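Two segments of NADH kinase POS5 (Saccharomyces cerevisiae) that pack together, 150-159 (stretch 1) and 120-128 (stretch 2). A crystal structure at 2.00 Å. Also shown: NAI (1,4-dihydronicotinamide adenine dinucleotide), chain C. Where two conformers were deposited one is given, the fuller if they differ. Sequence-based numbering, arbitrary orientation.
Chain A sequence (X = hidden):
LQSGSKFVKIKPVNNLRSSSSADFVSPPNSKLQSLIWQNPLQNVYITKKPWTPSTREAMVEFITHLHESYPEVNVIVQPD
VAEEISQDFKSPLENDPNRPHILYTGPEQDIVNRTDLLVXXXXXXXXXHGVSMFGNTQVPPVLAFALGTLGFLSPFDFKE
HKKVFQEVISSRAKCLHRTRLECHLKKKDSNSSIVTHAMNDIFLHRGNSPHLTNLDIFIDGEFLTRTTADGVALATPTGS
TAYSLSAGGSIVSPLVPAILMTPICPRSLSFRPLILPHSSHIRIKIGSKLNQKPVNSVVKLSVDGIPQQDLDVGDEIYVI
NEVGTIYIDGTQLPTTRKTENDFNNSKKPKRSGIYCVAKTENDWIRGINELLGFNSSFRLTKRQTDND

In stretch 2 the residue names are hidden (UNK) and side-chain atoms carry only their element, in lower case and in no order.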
ATOM      1  N   LEU A 150      -3.502   5.362  26.463  1.00 32.96           N
ATOM      2  CA  LEU A 150      -3.862   4.024  26.019  1.00 32.44           C
ATOM      3  C   LEU A 150      -2.901   3.419  24.995  1.00 31.69           C
ATOM      4  O   LEU A 150      -2.336   4.117  24.142  1.00 31.56           O
ATOM      5  CB  LEU A 150      -5.308   3.982  25.514  1.00 32.59           C
ATOM      6  CG  LEU A 150      -6.382   3.972  26.612  1.00 33.71           C
ATOM      7  CD1 LEU A 150      -7.754   3.730  26.005  1.00 34.02           C
ATOM      8  CD2 LEU A 150      -6.093   2.923  27.696  1.00 33.81           C
ATOM      9  N   GLY A 151      -2.702   2.113  25.135  1.00 30.45           N
ATOM     10  CA  GLY A 151      -1.978   1.299  24.175  1.00 28.83           C
ATOM     11  C   GLY A 151      -2.961   0.262  23.678  1.00 27.65           C
ATOM     12  O   GLY A 151      -4.175   0.461  23.777  1.00 28.31           O
ATOM     13  N   PHE A 152      -2.446  -0.848  23.163  1.00 25.64           N
ATOM     14  CA  PHE A 152      -3.282  -1.868  22.558  1.00 24.45           C
ATOM     15  C   PHE A 152      -3.425  -3.141  23.398  1.00 24.24           C
ATOM     16  O   PHE A 152      -4.473  -3.782  23.363  1.00 23.73           O
ATOM     17  CB  PHE A 152      -2.741  -2.222  21.167  1.00 23.70           C
ATOM     18  CG  PHE A 152      -3.604  -3.192  20.391  1.00 23.11           C
ATOM     19  CD1 PHE A 152      -4.794  -2.765  19.788  1.00 22.28           C
ATOM     20  CD2 PHE A 152      -3.223  -4.523  20.244  1.00 22.28           C
ATOM     21  CE1 PHE A 152      -5.597  -3.644  19.055  1.00 21.54           C
ATOM     22  CE2 PHE A 152      -4.010  -5.420  19.511  1.00 21.28           C
ATOM     23  CZ  PHE A 152      -5.211  -4.979  18.910  1.00 22.09           C
ATOM     24  N   LEU A 153      -2.379  -3.497  24.147  1.00 24.20           N
ATOM     25  CA  LEU A 153      -2.283  -4.844  24.749  1.00 24.16           C
ATOM     26  C   LEU A 153      -2.981  -5.057  26.102  1.00 24.40           C
ATOM     27  O   LEU A 153      -3.476  -6.162  26.361  1.00 25.12           O
ATOM     28  CB  LEU A 153      -0.818  -5.310  24.823  1.00 23.52           C
ATOM     29  CG  LEU A 153      -0.058  -5.378  23.481  1.00 24.28           C
ATOM     30  CD1 LEU A 153       1.410  -5.687  23.699  1.00 22.97           C
ATOM     31  CD2 LEU A 153      -0.680  -6.392  22.524  1.00 23.47           C
ATOM     32  N   SER A 154      -3.005  -4.036  26.961  1.00 24.30           N
ATOM     33  CA  SER A 154      -3.628  -4.164  28.286  1.00 23.80           C
ATOM     34  C   SER A 154      -5.153  -4.196  28.189  1.00 24.06           C
ATOM     35  O   SER A 154      -5.765  -3.186  27.830  1.00 23.76           O
ATOM     36  CB  SER A 154      -3.191  -3.020  29.205  1.00 24.04           C
ATOM     37  OG  SER A 154      -1.779  -2.893  29.252  1.00 24.22           O
ATOM     38  N   PRO A 155      -5.782  -5.344  28.513  1.00 23.91           N
ATOM     39  CA  PRO A 155      -7.226  -5.426  28.304  1.00 24.30           C
ATOM     40  C   PRO A 155      -8.096  -4.804  29.414  1.00 24.63           C
ATOM     41  O   PRO A 155      -9.297  -4.643  29.207  1.00 24.46           O
ATOM     42  CB  PRO A 155      -7.493  -6.945  28.242  1.00 24.21           C
ATOM     43  CG  PRO A 155      -6.139  -7.611  28.299  1.00 23.66           C
ATOM     44  CD  PRO A 155      -5.247  -6.632  28.985  1.00 23.74           C
ATOM     45  N   PHE A 156      -7.510  -4.486  30.570  1.00 25.11           N
ATOM     46  CA  PHE A 156      -8.289  -4.032  31.729  1.00 26.01           C
ATOM     47  C   PHE A 156      -7.999  -2.607  32.139  1.00 26.93           C
ATOM     48  O   PHE A 156      -6.846  -2.176  32.192  1.00 26.46           O
ATOM     49  CB  PHE A 156      -8.040  -4.938  32.949  1.00 25.75           C
ATOM     50  CG  PHE A 156      -8.337  -6.383  32.697  1.00 25.14           C
ATOM     51  CD1 PHE A 156      -9.646  -6.835  32.681  1.00 24.15           C
ATOM     52  CD2 PHE A 156      -7.306  -7.284  32.439  1.00 22.84           C
ATOM     53  CE1 PHE A 156      -9.932  -8.174  32.417  1.00 23.56           C
ATOM     54  CE2 PHE A 156      -7.582  -8.614  32.173  1.00 22.85           C
ATOM     55  CZ  PHE A 156      -8.897  -9.059  32.172  1.00 23.01           C
ATOM     56  N   ASP A 157      -9.070  -1.891  32.453  1.00 28.68           N
ATOM     57  CA  ASP A 157      -8.992  -0.610  33.135  1.00 29.96           C
ATOM     58  C   ASP A 157      -8.582  -0.908  34.571  1.00 29.97           C
ATOM     59  O   ASP A 157      -9.121  -1.820  35.175  1.00 29.89           O
ATOM     60  CB  ASP A 157     -10.386   0.027  33.133  1.00 30.75           C
ATOM     61  CG  ASP A 157     -10.369   1.497  33.513  1.00 33.62           C
ATOM     62  OD1 ASP A 157      -9.617   1.901  34.437  1.00 36.45           O
ATOM     63  OD2 ASP A 157     -11.141   2.259  32.888  1.00 37.65           O
ATOM     64  N   PHE A 158      -7.652  -0.131  35.120  1.00 30.61           N
ATOM     65  CA  PHE A 158      -7.231  -0.327  36.518  1.00 31.34           C
ATOM     66  C   PHE A 158      -8.379  -0.238  37.534  1.00 31.92           C
ATOM     67  O   PHE A 158      -8.297  -0.841  38.608  1.00 31.92           O
ATOM     68  CB  PHE A 158      -6.080   0.608  36.922  1.00 30.94           C
ATOM     69  CG  PHE A 158      -5.677   0.471  38.384  1.00 30.54           C
ATOM     70  CD1 PHE A 158      -4.951  -0.636  38.818  1.00 29.66           C
ATOM     71  CD2 PHE A 158      -6.063   1.432  39.324  1.00 29.57           C
ATOM     72  CE1 PHE A 158      -4.592  -0.780  40.172  1.00 29.49           C
ATOM     73  CE2 PHE A 158      -5.719   1.295  40.675  1.00 29.00           C
ATOM     74  CZ  PHE A 158      -4.979   0.181  41.098  1.00 27.90           C
ATOM     75  N   LYS A 159      -9.419   0.521  37.184  0.50 32.24           N
ATOM     76  CA  LYS A 159     -10.637   0.643  37.992  0.50 32.68           C
ATOM     77  C   LYS A 159     -11.238  -0.712  38.333  0.50 32.83           C
ATOM     78  O   LYS A 159     -11.825  -0.884  39.404  0.50 32.93           O
ATOM     79  CB  LYS A 159     -11.693   1.482  37.262  0.50 32.73           C
ATOM     80  CG  LYS A 159     -11.752   2.948  37.669  0.50 33.47           C
ATOM     81  CD  LYS A 159     -10.666   3.778  37.007  0.50 33.54           C
ATOM     82  CE  LYS A 159     -11.050   5.251  36.997  0.50 34.14           C
ATOM     83  NZ  LYS A 159      -9.958   6.122  36.458  0.50 33.44           N
ATOM     84  N   UNK A 120       1.079  -5.797  35.426  1.00 21.40           N
ATOM     85  CA  UNK A 120       1.631  -4.573  34.844  1.00 21.19           C
ATOM     86  C   UNK A 120       0.658  -3.389  34.986  1.00 21.00           C
ATOM     87  O   UNK A 120      -0.550  -3.530  34.806  1.00 21.09           O
ATOM     88  c   UNK A 120       3.074  -5.875  33.200  1.00 20.19           C
ATOM     89  c   UNK A 120       2.020  -4.768  33.351  1.00 21.47           C
ATOM     90  o   UNK A 120       0.857  -5.142  32.624  1.00 21.64           O
ATOM     91  N   UNK A 121       1.211  -2.232  35.326  1.00 20.70           N
ATOM     92  CA  UNK A 121       0.436  -1.018  35.500  1.00 21.30           C
ATOM     93  C   UNK A 121       0.998   0.072  34.573  1.00 21.31           C
ATOM     94  O   UNK A 121       2.008   0.701  34.872  1.00 21.26           O
ATOM     95  c   UNK A 121       0.012  -1.596  38.017  1.00 20.89           C
ATOM     96  c   UNK A 121       0.388  -1.123  39.397  1.00 22.66           C
ATOM     97  c   UNK A 121       0.477  -0.577  36.973  1.00 21.02           C
ATOM     98  c   UNK A 121      -1.486  -1.876  37.948  1.00 19.98           C
ATOM     99  N   UNK A 122       0.355   0.263  33.426  1.00 21.65           N
ATOM    100  CA  UNK A 122       0.871   1.212  32.448  1.00 22.28           C
ATOM    101  C   UNK A 122       0.345   0.968  31.055  1.00 22.18           C
ATOM    102  O   UNK A 122      -0.867   0.932  30.841  1.00 22.18           O
ATOM    103  N   UNK A 123       1.269   0.810  30.113  1.00 22.71           N
ATOM    104  CA  UNK A 123       0.919   0.618  28.700  1.00 22.68           C
ATOM    105  C   UNK A 123       1.602  -0.592  28.083  1.00 23.15           C
ATOM    106  O   UNK A 123       2.011  -1.518  28.790  1.00 22.09           O
ATOM    107  N   UNK A 124       1.726  -0.577  26.755  1.00 23.04           N
ATOM    108  CA  UNK A 124       2.300  -1.694  26.015  1.00 23.12           C
ATOM    109  C   UNK A 124       3.751  -1.919  26.391  1.00 23.32           C
ATOM    110  O   UNK A 124       4.159  -3.058  26.615  1.00 22.88           O
ATOM    111  c   UNK A 124       2.135  -1.484  24.509  1.00 23.30           C
ATOM    112  c   UNK A 124       0.678  -1.531  24.070  1.00 23.10           C
ATOM    113  o   UNK A 124      -0.153  -2.184  24.749  1.00 23.09           O
ATOM    114  o   UNK A 124       0.356  -0.917  23.032  1.00 24.01           O
ATOM    115  N   UNK A 125       4.507  -0.825  26.507  1.00 23.25           N
ATOM    116  CA  UNK A 125       5.904  -0.875  26.930  1.00 23.67           C
ATOM    117  C   UNK A 125       6.093  -1.531  28.296  1.00 23.98           C
ATOM    118  O   UNK A 125       7.083  -2.224  28.524  1.00 23.70           O
ATOM    119  N   UNK A 126       5.122  -1.336  29.189  1.00 24.05           N
ATOM    120  CA  UNK A 126       5.172  -1.912  30.534  1.00 24.17           C
ATOM    121  C   UNK A 126       5.096  -3.437  30.486  1.00 23.90           C
ATOM    122  O   UNK A 126       5.902  -4.116  31.129  1.00 24.06           O
ATOM    123  c   UNK A 126       4.061  -1.349  31.448  1.00 24.59           C
ATOM    124  c   UNK A 126       4.380  -1.643  32.921  1.00 24.71           C
ATOM    125  o   UNK A 126       3.972   0.067  31.254  1.00 25.14           O
ATOM    126  N   UNK A 127       4.142  -3.957  29.723  1.00 23.17           N
ATOM    127  CA  UNK A 127       4.057  -5.392  29.452  1.00 23.35           C
ATOM    128  C   UNK A 127       5.361  -5.905  28.830  1.00 23.62           C
ATOM    129  O   UNK A 127       5.947  -6.870  29.324  1.00 23.47           O
ATOM    130  c   UNK A 127       0.362  -5.468  28.231  1.00 21.72           C
ATOM    131  c   UNK A 127       2.878  -5.713  28.509  1.00 23.36           C
ATOM    132  c   UNK A 127       1.561  -5.234  29.123  1.00 23.23           C
ATOM    133  c   UNK A 127       2.812  -7.203  28.198  1.00 23.02           C
ATOM    134  N   UNK A 128       5.813  -5.250  27.752  1.00 23.45           N
ATOM    135  CA  UNK A 128       7.019  -5.661  27.034  1.00 23.81           C
ATOM    136  C   UNK A 128       8.263  -5.799  27.936  1.00 24.59           C
ATOM    137  O   UNK A 128       8.935  -6.833  27.929  1.00 23.91           O
ATOM    138  c   UNK A 128       6.730  -3.904  23.551  1.00 24.35           C
ATOM    139  c   UNK A 128       7.288  -4.728  25.835  1.00 23.21           C
ATOM    140  c   UNK A 128       6.271  -4.803  24.682  1.00 22.27           C
ATOM    141  c   UNK A 128       6.084  -6.220  24.165  1.00 21.78           C
TER
HETATM  142  PA  NAI C1001       6.888   3.205  22.308  1.00 37.38           P
HETATM  143  O1A NAI C1001       5.992   3.889  23.298  1.00 38.23           O
HETATM  144  O2A NAI C1001       8.051   4.142  21.674  1.00 37.53           O
HETATM  145  O5B NAI C1001       6.107   2.700  21.050  1.00 36.35           O
HETATM  146  C5B NAI C1001       4.948   2.057  21.279  1.00 32.42           C
HETATM  147  C4B NAI C1001       3.877   2.681  20.460  1.00 28.63           C
HETATM  148  O4B NAI C1001       3.430   1.505  19.734  1.00 26.51           O
HETATM  149  C3B NAI C1001       2.856   2.969  21.556  1.00 27.23           C
HETATM  150  O3B NAI C1001       1.831   3.818  21.037  1.00 26.14           O
HETATM  151  C2B NAI C1001       2.325   1.561  21.831  1.00 25.98           C
HETATM  152  O2B NAI C1001       1.002   1.583  22.352  1.00 29.14           O
HETATM  153  C1B NAI C1001       2.280   0.962  20.426  1.00 24.59           C
HETATM  154  N9A NAI C1001       2.409  -0.522  20.465  1.00 22.58           N
HETATM  155  C8A NAI C1001       3.411  -1.239  20.985  1.00 22.08           C
HETATM  156  N7A NAI C1001       3.144  -2.546  20.823  1.00 20.73           N
HETATM  157  C5A NAI C1001       1.982  -2.655  20.177  1.00 20.58           C
HETATM  158  C6A NAI C1001       1.206  -3.725  19.727  1.00 20.36           C
HETATM  159  N6A NAI C1001       1.578  -5.010  19.896  1.00 17.25           N
HETATM  160  N1A NAI C1001       0.044  -3.445  19.104  1.00 19.23           N
HETATM  161  C2A NAI C1001      -0.369  -2.202  18.911  1.00 19.36           C
HETATM  162  N3A NAI C1001       0.346  -1.166  19.324  1.00 20.02           N
HETATM  163  C4A NAI C1001       1.515  -1.363  19.960  1.00 21.24           C
HETATM  164  O3  NAI C1001       7.721   1.923  22.952  1.00 32.63           O
HETATM  165  PN  NAI C1001       7.003   0.713  23.729  1.00 31.78           P
HETATM  166  O1N NAI C1001       5.634   1.130  24.177  1.00 30.93           O
HETATM  167  O2N NAI C1001       8.044   0.203  24.646  1.00 30.09           O
HETATM  168  O5D NAI C1001       6.739  -0.437  22.598  1.00 27.57           O
HETATM  169  C5D NAI C1001       7.808  -0.934  21.812  1.00 23.07           C
HETATM  170  C4D NAI C1001       7.335  -1.126  20.379  1.00 20.22           C
HETATM  171  O4D NAI C1001       7.378   0.176  19.751  1.00 19.40           O
HETATM  172  C3D NAI C1001       8.306  -1.928  19.526  1.00 19.70           C
HETATM  173  O3D NAI C1001       8.113  -3.336  19.717  1.00 19.57           O
HETATM  174  C2D NAI C1001       7.892  -1.484  18.105  1.00 18.44           C
HETATM  175  O2D NAI C1001       6.973  -2.436  17.548  1.00 17.36           O
HETATM  176  C1D NAI C1001       7.150  -0.141  18.372  1.00 18.95           C
HETATM  177  N1N NAI C1001       7.756   0.885  17.508  1.00 19.37           N
HETATM  178  C2N NAI C1001       6.949   1.442  16.521  1.00 18.94           C
HETATM  179  C3N NAI C1001       7.446   2.397  15.650  1.00 18.50           C
HETATM  180  C7N NAI C1001       6.488   2.989  14.584  1.00 16.82           C
HETATM  181  O7N NAI C1001       6.841   3.867  13.800  1.00 18.02           O
HETATM  182  N7N NAI C1001       5.269   2.488  14.592  1.00 15.22           N
HETATM  183  C4N NAI C1001       8.782   2.802  15.773  1.00 19.61           C
HETATM  184  C5N NAI C1001       9.617   2.246  16.764  1.00 19.78           C
HETATM  185  C6N NAI C1001       9.118   1.277  17.637  1.00 19.20           C
HETATM  186  O   HOH W   1      -0.188  -2.875  31.564  1.00 20.10           O
HETATM  187  O   HOH W   2      -1.465  -1.545  26.930  1.00 24.87           O

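Position 120 carries three side-chain atoms: one carbon bearing one oxygen and one carbon. No atom of it comes within contact range of stretch 1. A branched three-atom side chain with one oxygen is threonine, so this is Thr120. Its OG1 reaches stretch 1 through water 1, which lies 2.7 Å from Thr120 OG1 and 2.8 Å from Ser154 OG, hydrogen-bonded to both.

Position 121 has four carbons, forked at the second. One tip makes an apolar contact with the Phe158 ring. Four carbons with the fork beyond CB make leucine, here Leu121. Leu121 CD2 lies 3.8 Å from Phe158 CD1. Its CA-to-CB bond points sideways, but the end of the side chain comes nearer to stretch 1.

Position 122 has no side-chain atoms, and its backbone O lies near Ser154. It is glycine. With phi 160° and psi -125°, a CB would be jammed against the carbonyl oxygen of the residue before. Gly122 O lies 4.2 Å from Ser154 OG.

Position 123 also lacks a side chain and is Gly123. Here an ideal CB would have room, so the empty position rather than any crowding identifies the residue. It is the N-cap residue before the helix. Its CA is 5.4 Å from the CA of Gly151.

Position 124 has two side-chain carbons, the second carrying two oxygens. The two oxygens meet the backbone N atoms of Phe152 and Leu153. That is a carboxylate bonded directly to CB, hence aspartate, Asp124. OD1 accepts a hydrogen bond from Leu153 N at 2.7 Å, and OD2 accepts one from Phe152 N at 2.8 Å. OD2 also accepts a hydrogen bond from NAI O2B at 2.7 Å. Water 2 donates to Asp124 OD1 at 2.6 Å and accepts from Ser154 N at 2.9 Å.

Position 125 has no side chain and is Gly125. It does not touch stretch 1. An ideal CB would clash with NAI O2N, at 2.8 Å.

Position 126 has one carbon bearing an oxygen and a carbon, again threonine. Thr126 does not contact stretch 1. It works within its own stretch: Gly123 N donates to Thr126 OG1 at 3.0 Å. An ideal CB on Gly122 would clash with Thr126 OG1, at 2.2 Å.

Position 127 has four carbons, forked at the first, with one arm two carbons long. The end of that arm meets Leu153 and Ser154. This is isoleucine, Ile127. Its CD1 lies 3.6 Å from Leu153 CB and 3.5 Å from Ser154 OG.

Position 128 has four carbons forked at the second, so it is Leu128. It stays outside contact range of stretch 1. Its CD1 is 3.6 Å from NAI O5D.

The contact centres on Asp124, whose carboxylate holds two successive backbone amides of stretch 1. Gly151 leaves space for it: an ideal CB there would sit 2.6 Å from Asp124 OD2. Ile127 packs beside this site, Leu121 meets Phe158 farther along, and two waters join Ser154 to stretch 2. Asp124 OD2 also accepts a hydrogen bond from O2B of the adenosine ribose, so one carboxylate binds both the backbone of stretch 1 and the NADH.

Stretch 2 120-128: TLGGDGTIL
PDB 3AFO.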